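Local coordinates for protein-glutamine gamma-glutamyltransferase (Pagrus major, PDB 1G0D) that cross-links proteins by joining glutamine side chains to lysines or other primary amines, probably in a calcium-dependent reaction, at residues Arg229-Gly234 against Gln257-Ala262; Thr250-Ile255 against Phe275-Cys280. All blocks are in the same frame, centred on the assembly; numbering follows the deposited sequence.

Contact 1: residues Arg229-Gly234 against Gln257-Ala262; sequences RGVLTG and QQWSKA
Trp259, near the end of helix 253-261, reaches the loop ahead of strand 232-234 and meets Arg229, Gly230 and Val231. With CG anti to the backbone N (chi1 172°), the indole leaves the helix and takes its pyrrole side to the loop backbone. From CB, which points at the loop, the chain leads to CD1, which lies 3.2 Å from Gly230 O and 3.5 Å from Val231 CA. The next atom, NE1, donates to Arg229 O at 3.0 Å; the N-H...O angle of 156° is fairly straight. The acceptor lies close to the indole plane, whereas the donor stands 41° out of the carbonyl plane, so the bond misses the oxygen's lone-pair directions. Further round the ring, CZ2 passes 3.8 Å from Arg229 O. One face receives Val231 CG2, 4.1 Å from the centroid of the five-membered ring and nearly on its normal, a CH-pi contact. A leucine in place of Trp259 would probably leave Arg229 O without this donor and Val231 CG2 without its aromatic face, opening a gap between helix and loop. The indole also packs against Ile187, Glu190 and Val191 of helix 184-193 and against Val264. Trp259 thus joins its own helix 253-261 to helix 184-193 and to the loop before strand 232-234, which backbone hydrogen bonds of Val231 with Met222 and Val267 hold in place.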
ATOM      1  N   ARG A 229     -12.174   4.208  15.160  1.00 28.86           N
ATOM      2  CA  ARG A 229     -12.213   5.217  14.116  1.00 22.92           C
ATOM      3  C   ARG A 229     -11.280   4.941  12.972  1.00 18.29           C
ATOM      4  O   ARG A 229     -11.146   5.762  12.095  1.00 20.95           O
ATOM      5  CB  ARG A 229     -11.901   6.575  14.685  1.00 24.14           C
ATOM      6  CG  ARG A 229     -12.998   7.117  15.569  1.00 27.52           C
ATOM      7  CD  ARG A 229     -12.703   8.546  16.035  1.00 24.23           C
ATOM      8  NE  ARG A 229     -13.325   8.813  17.327  1.00 29.58           N
ATOM      9  CZ  ARG A 229     -13.974   9.931  17.634  1.00 33.71           C
ATOM     10  NH1 ARG A 229     -14.085  10.895  16.737  1.00 38.56           N
ATOM     11  NH2 ARG A 229     -14.517  10.092  18.837  1.00 36.93           N
ATOM     12  N   GLY A 230     -10.668   3.770  12.960  1.00 18.25           N
ATOM     13  CA  GLY A 230      -9.719   3.434  11.911  1.00 14.01           C
ATOM     14  C   GLY A 230     -10.361   3.610  10.576  1.00 15.74           C
ATOM     15  O   GLY A 230     -11.559   3.820  10.510  1.00 18.12           O
ATOM     16  N   VAL A 231      -9.595   3.511   9.500  1.00 15.14           N
ATOM     17  CA  VAL A 231     -10.206   3.701   8.200  1.00 12.86           C
ATOM     18  C   VAL A 231     -10.834   2.445   7.641  1.00 15.96           C
ATOM     19  O   VAL A 231     -11.881   2.517   6.979  1.00 19.24           O
ATOM     20  CB  VAL A 231      -9.186   4.242   7.194  1.00 10.60           C
ATOM     21  CG1 VAL A 231      -9.762   4.257   5.702  1.00  2.00           C
ATOM     22  CG2 VAL A 231      -8.796   5.587   7.658  1.00  5.93           C
ATOM     23  N   LEU A 232     -10.204   1.300   7.893  1.00 14.22           N
ATOM     24  CA  LEU A 232     -10.713   0.036   7.381  1.00 12.13           C
ATOM     25  C   LEU A 232     -10.818  -1.031   8.446  1.00 16.18           C
ATOM     26  O   LEU A 232     -10.082  -1.042   9.433  1.00 15.72           O
ATOM     27  CB  LEU A 232      -9.791  -0.504   6.301  1.00 13.06           C
ATOM     28  CG  LEU A 232      -9.827   0.095   4.900  1.00 15.27           C
ATOM     29  CD1 LEU A 232      -8.499  -0.174   4.210  1.00  8.11           C
ATOM     30  CD2 LEU A 232     -10.997  -0.502   4.119  1.00 14.09           C
ATOM     31  N   THR A 233     -11.732  -1.958   8.206  1.00 17.21           N
ATOM     32  CA  THR A 233     -11.943  -3.084   9.081  1.00 13.93           C
ATOM     33  C   THR A 233     -11.278  -4.256   8.346  1.00 13.50           C
ATOM     34  O   THR A 233     -11.489  -4.446   7.142  1.00 13.57           O
ATOM     35  CB  THR A 233     -13.468  -3.328   9.256  1.00 15.45           C
ATOM     36  OG1 THR A 233     -14.000  -2.346  10.151  1.00 19.27           O
ATOM     37  CG2 THR A 233     -13.743  -4.689   9.823  1.00 15.18           C
ATOM     38  N   GLY A 234     -10.454  -5.033   9.041  1.00 13.67           N
ATOM     39  CA  GLY A 234      -9.831  -6.152   8.365  1.00 12.36           C
ATOM     40  C   GLY A 234     -10.659  -7.420   8.474  1.00 16.98           C
ATOM     41  O   GLY A 234     -11.258  -7.691   9.514  1.00 18.34           O
ATOM     42  N   GLN A 257     -13.711   8.239   0.938  1.00 18.99           N
ATOM     43  CA  GLN A 257     -14.938   9.022   0.921  1.00 22.19           C
ATOM     44  C   GLN A 257     -16.002   8.326   1.781  1.00 25.47           C
ATOM     45  O   GLN A 257     -16.764   8.988   2.489  1.00 26.17           O
ATOM     46  CB  GLN A 257     -15.447   9.240  -0.515  1.00 26.20           C
ATOM     47  CG  GLN A 257     -14.482   9.962  -1.478  1.00 36.01           C
ATOM     48  CD  GLN A 257     -14.300  11.491  -1.216  1.00 47.12           C
ATOM     49  OE1 GLN A 257     -14.774  12.034  -0.210  1.00 52.94           O
ATOM     50  NE2 GLN A 257     -13.605  12.180  -2.136  1.00 47.82           N
ATOM     51  N   GLN A 258     -16.027   6.995   1.746  1.00 26.00           N
ATOM     52  CA  GLN A 258     -16.993   6.203   2.518  1.00 24.87           C
ATOM     53  C   GLN A 258     -16.787   6.350   4.026  1.00 24.49           C
ATOM     54  O   GLN A 258     -17.742   6.522   4.770  1.00 26.84           O
ATOM     55  CB  GLN A 258     -16.875   4.738   2.116  1.00 27.20           C
ATOM     56  CG  GLN A 258     -17.989   3.857   2.628  1.00 36.01           C
ATOM     57  CD  GLN A 258     -17.935   2.411   2.083  1.00 41.91           C
ATOM     58  OE1 GLN A 258     -17.994   1.449   2.871  1.00 39.27           O
ATOM     59  NE2 GLN A 258     -17.836   2.255   0.741  1.00 38.55           N
ATOM     60  N   TRP A 259     -15.529   6.255   4.462  1.00 22.51           N
ATOM     61  CA  TRP A 259     -15.135   6.422   5.863  1.00 19.63           C
ATOM     62  C   TRP A 259     -15.571   7.813   6.411  1.00 22.72           C
ATOM     63  O   TRP A 259     -16.117   7.941   7.505  1.00 24.29           O
ATOM     64  CB  TRP A 259     -13.608   6.297   5.960  1.00 15.57           C
ATOM     65  CG  TRP A 259     -13.053   6.643   7.299  1.00 15.11           C
ATOM     66  CD1 TRP A 259     -12.977   5.818   8.385  1.00 18.51           C
ATOM     67  CD2 TRP A 259     -12.455   7.897   7.705  1.00 19.55           C
ATOM     68  NE1 TRP A 259     -12.370   6.471   9.445  1.00 21.95           N
ATOM     69  CE2 TRP A 259     -12.043   7.744   9.057  1.00 18.99           C
ATOM     70  CE3 TRP A 259     -12.230   9.123   7.062  1.00 17.11           C
ATOM     71  CZ2 TRP A 259     -11.419   8.774   9.769  1.00 13.15           C
ATOM     72  CZ3 TRP A 259     -11.603  10.147   7.775  1.00 15.43           C
ATOM     73  CH2 TRP A 259     -11.205   9.960   9.115  1.00 19.36           C
ATOM     74  N   SER A 260     -15.298   8.866   5.652  1.00 21.96           N
ATOM     75  CA  SER A 260     -15.667  10.200   6.073  1.00 18.91           C
ATOM     76  C   SER A 260     -17.166  10.437   5.924  1.00 21.21           C
ATOM     77  O   SER A 260     -17.815  10.946   6.814  1.00 18.06           O
ATOM     78  CB  SER A 260     -14.922  11.219   5.238  1.00 16.47           C
ATOM     79  OG  SER A 260     -15.415  12.506   5.528  1.00 14.57           O
ATOM     80  N   LYS A 261     -17.708  10.089   4.767  1.00 23.78           N
ATOM     81  CA  LYS A 261     -19.127  10.262   4.520  1.00 27.14           C
ATOM     82  C   LYS A 261     -19.956   9.690   5.658  1.00 29.89           C
ATOM     83  O   LYS A 261     -20.887  10.337   6.114  1.00 33.21           O
ATOM     84  CB  LYS A 261     -19.531   9.568   3.219  1.00 30.61           C
ATOM     85  CG  LYS A 261     -20.096  10.483   2.157  1.00 36.60           C
ATOM     86  CD  LYS A 261     -19.057  11.500   1.692  1.00 41.59           C
ATOM     87  CE  LYS A 261     -19.284  11.885   0.245  1.00 42.98           C
ATOM     88  NZ  LYS A 261     -19.022  10.703  -0.611  1.00 47.77           N
ATOM     89  N   ALA A 262     -19.622   8.468   6.101  1.00 33.26           N
ATOM     90  CA  ALA A 262     -20.331   7.758   7.187  1.00 26.71           C
ATOM     91  C   ALA A 262     -20.077   8.271   8.581  1.00 23.86           C
ATOM     92  O   ALA A 262     -20.505   7.647   9.529  1.00 26.02           O
ATOM     93  CB  ALA A 262     -19.978   6.284   7.164  1.00 26.82           C
TER

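Contact 2: residues Thr250-Ile255 against Phe275-Cys280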
ATOM      1  N   THR A 250     -10.302  -1.175  -6.490  1.00 19.47           N
ATOM      2  CA  THR A 250      -9.303  -0.838  -7.504  1.00 16.55           C
ATOM      3  C   THR A 250      -8.640   0.502  -7.178  1.00 15.55           C
ATOM      4  O   THR A 250      -7.823   0.998  -7.947  1.00 14.85           O
ATOM      5  CB  THR A 250      -9.928  -0.748  -8.889  1.00 14.21           C
ATOM      6  OG1 THR A 250     -11.248  -0.185  -8.806  1.00 12.88           O
ATOM      7  CG2 THR A 250     -10.013  -2.130  -9.471  1.00 12.48           C
ATOM      8  N   GLY A 251      -8.991   1.070  -6.017  1.00 15.67           N
ATOM      9  CA  GLY A 251      -8.443   2.348  -5.595  1.00 14.99           C
ATOM     10  C   GLY A 251      -8.749   2.793  -4.171  1.00 15.24           C
ATOM     11  O   GLY A 251      -9.657   2.279  -3.531  1.00 15.91           O
ATOM     12  N   SER A 252      -8.026   3.805  -3.698  1.00 14.54           N
ATOM     13  CA  SER A 252      -8.197   4.282  -2.329  1.00 13.80           C
ATOM     14  C   SER A 252      -9.243   5.332  -2.066  1.00 15.30           C
ATOM     15  O   SER A 252      -9.743   5.423  -0.958  1.00 19.77           O
ATOM     16  CB  SER A 252      -6.862   4.792  -1.796  1.00 11.54           C
ATOM     17  OG  SER A 252      -5.814   3.883  -2.133  1.00 16.92           O
ATOM     18  N   VAL A 253      -9.592   6.129  -3.062  1.00 19.46           N
ATOM     19  CA  VAL A 253     -10.584   7.189  -2.850  1.00 18.23           C
ATOM     20  C   VAL A 253     -11.997   6.727  -2.391  1.00 16.62           C
ATOM     21  O   VAL A 253     -12.644   7.404  -1.594  1.00 19.81           O
ATOM     22  CB  VAL A 253     -10.727   8.050  -4.128  1.00 17.97           C
ATOM     23  CG1 VAL A 253     -11.778   9.109  -3.914  1.00 16.32           C
ATOM     24  CG2 VAL A 253      -9.406   8.683  -4.483  1.00 13.60           C
ATOM     25  N   PRO A 254     -12.518   5.611  -2.926  1.00 15.30           N
ATOM     26  CA  PRO A 254     -13.855   5.182  -2.477  1.00 14.05           C
ATOM     27  C   PRO A 254     -13.919   4.752  -1.018  1.00 13.68           C
ATOM     28  O   PRO A 254     -14.933   4.915  -0.354  1.00 17.24           O
ATOM     29  CB  PRO A 254     -14.209   4.052  -3.441  1.00 14.79           C
ATOM     30  CG  PRO A 254     -13.314   4.258  -4.626  1.00 13.82           C
ATOM     31  CD  PRO A 254     -12.027   4.745  -4.009  1.00 15.97           C
ATOM     32  N   ILE A 255     -12.825   4.202  -0.518  1.00 14.66           N
ATOM     33  CA  ILE A 255     -12.740   3.793   0.876  1.00 12.85           C
ATOM     34  C   ILE A 255     -12.714   5.051   1.757  1.00 15.04           C
ATOM     35  O   ILE A 255     -13.412   5.125   2.767  1.00 14.93           O
ATOM     36  CB  ILE A 255     -11.446   3.019   1.130  1.00 11.26           C
ATOM     37  CG1 ILE A 255     -11.512   1.668   0.444  1.00  7.49           C
ATOM     38  CG2 ILE A 255     -11.198   2.913   2.582  1.00  8.74           C
ATOM     39  CD1 ILE A 255     -10.160   1.060   0.239  1.00  7.12           C
ATOM     40  N   PHE A 275      -4.608  -1.840   2.788  1.00 14.35           N
ATOM     41  CA  PHE A 275      -4.198  -0.960   3.896  1.00 11.46           C
ATOM     42  C   PHE A 275      -2.991  -0.176   3.402  1.00 12.93           C
ATOM     43  O   PHE A 275      -2.867   1.006   3.652  1.00 14.10           O
ATOM     44  CB  PHE A 275      -3.670  -1.742   5.114  1.00 13.06           C
ATOM     45  CG  PHE A 275      -4.679  -2.583   5.811  1.00 14.59           C
ATOM     46  CD1 PHE A 275      -6.039  -2.319   5.692  1.00 17.36           C
ATOM     47  CD2 PHE A 275      -4.259  -3.728   6.503  1.00 18.84           C
ATOM     48  CE1 PHE A 275      -6.970  -3.191   6.228  1.00 22.03           C
ATOM     49  CE2 PHE A 275      -5.178  -4.625   7.053  1.00 18.26           C
ATOM     50  CZ  PHE A 275      -6.536  -4.360   6.913  1.00 24.01           C
ATOM     51  N   ALA A 276      -2.062  -0.871   2.750  1.00 11.54           N
ATOM     52  CA  ALA A 276      -0.855  -0.240   2.247  1.00  9.23           C
ATOM     53  C   ALA A 276      -1.200   0.807   1.177  1.00 13.13           C
ATOM     54  O   ALA A 276      -0.736   1.951   1.272  1.00 17.67           O
ATOM     55  CB  ALA A 276       0.074  -1.285   1.699  1.00  2.38           C
ATOM     56  N   ALA A 277      -2.012   0.431   0.182  1.00 12.25           N
ATOM     57  CA  ALA A 277      -2.436   1.352  -0.872  1.00 10.53           C
ATOM     58  C   ALA A 277      -3.123   2.554  -0.276  1.00 13.94           C
ATOM     59  O   ALA A 277      -2.819   3.649  -0.667  1.00 21.45           O
ATOM     60  CB  ALA A 277      -3.367   0.699  -1.771  1.00 15.07           C
ATOM     61  N   VAL A 278      -4.051   2.374   0.665  1.00 13.62           N
ATOM     62  CA  VAL A 278      -4.727   3.527   1.288  1.00  6.95           C
ATOM     63  C   VAL A 278      -3.700   4.360   2.082  1.00 12.57           C
ATOM     64  O   VAL A 278      -3.813   5.574   2.174  1.00 16.30           O
ATOM     65  CB  VAL A 278      -5.875   3.051   2.226  1.00  8.08           C
ATOM     66  CG1 VAL A 278      -6.420   4.175   3.062  1.00  5.45           C
ATOM     67  CG2 VAL A 278      -6.968   2.465   1.422  1.00  3.58           C
ATOM     68  N   ALA A 279      -2.683   3.725   2.658  1.00 17.70           N
ATOM     69  CA  ALA A 279      -1.649   4.469   3.415  1.00 16.78           C
ATOM     70  C   ALA A 279      -0.879   5.297   2.416  1.00 18.99           C
ATOM     71  O   ALA A 279      -0.563   6.453   2.678  1.00 23.92           O
ATOM     72  CB  ALA A 279      -0.652   3.506   4.156  1.00 15.87           C
ATOM     73  N   CYS A 280      -0.569   4.689   1.274  1.00 15.31           N
ATOM     74  CA  CYS A 280       0.150   5.377   0.229  1.00 12.82           C
ATOM     75  C   CYS A 280      -0.584   6.599  -0.254  1.00 11.37           C
ATOM     76  O   CYS A 280       0.030   7.626  -0.413  1.00 18.55           O
ATOM     77  CB  CYS A 280       0.362   4.470  -0.956  1.00 13.91           C
ATOM     78  SG  CYS A 280       1.518   5.098  -2.158  1.00 14.24           S
TER
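Ser252 and, three residues on, Ile255 of helix 253-261 face Ala277 and Val278 on helix 272-286, the backbones coming nearest at Ser252 and Val278, whose CA atoms are 5.1 Å apart. The Ser252 side chain turns OG beside its own backbone N and opposite its carbonyl carbon (chi1 -44°), which brings the hydroxyl to the helix backbone: OG is 3.3 Å from Ala277 O, a weak approach that may be a hydrogen bond. The same oxygen is hydrogen-bonded with Trp175 NE1, its strongest polar partner, and more weakly with Thr281 OG1, so the bond with Trp175 NE1 is the main one holding this buried hydroxyl. Ser252 CB, meanwhile, rests 4.0 Å from Val278 CG2. That methyl also takes the tip of Ile255, with Ile255 CD1 3.7 Å from Val278 CG2. Ile255 places CG1 opposite its carbonyl carbon (chi1 -70°) and then runs on extended, carrying CD1 out to Val278. One methyl of Val278 therefore serves both Ser252 and Ile255. Besides its carbonyl oxygen, Ala277 brings its CB to 4.0 Å from Ser252 OG. The contact packs Ser252 and the beginning of helix 253-261 onto helix 272-286 within the papain-like catalytic core of transglutaminases, in which helix 272-286 begins with the nucleophile Cys272.

How the contacts relate
Helix 253-261 serves both contacts: its beginning packs on helix 272-286 in contact 2, and Trp259 near its end meets the loop before strand 232-234 in contact 1, the two centres lying 11 Å apart. They touch directly through apolar side chains. Val231 CG1 is 3.7 Å from Ile255 CG2, and Leu232 CD1 is 3.6 Å from Phe275 CD1, so segment 229-234 packs against both helices. Contact 1 is away from the annotated sites. Contact 2 lies nearer the catalytic residues, with the side chain of Ala277 about 10 Å from that of Cys272 and about 11 Å from that of Asp355.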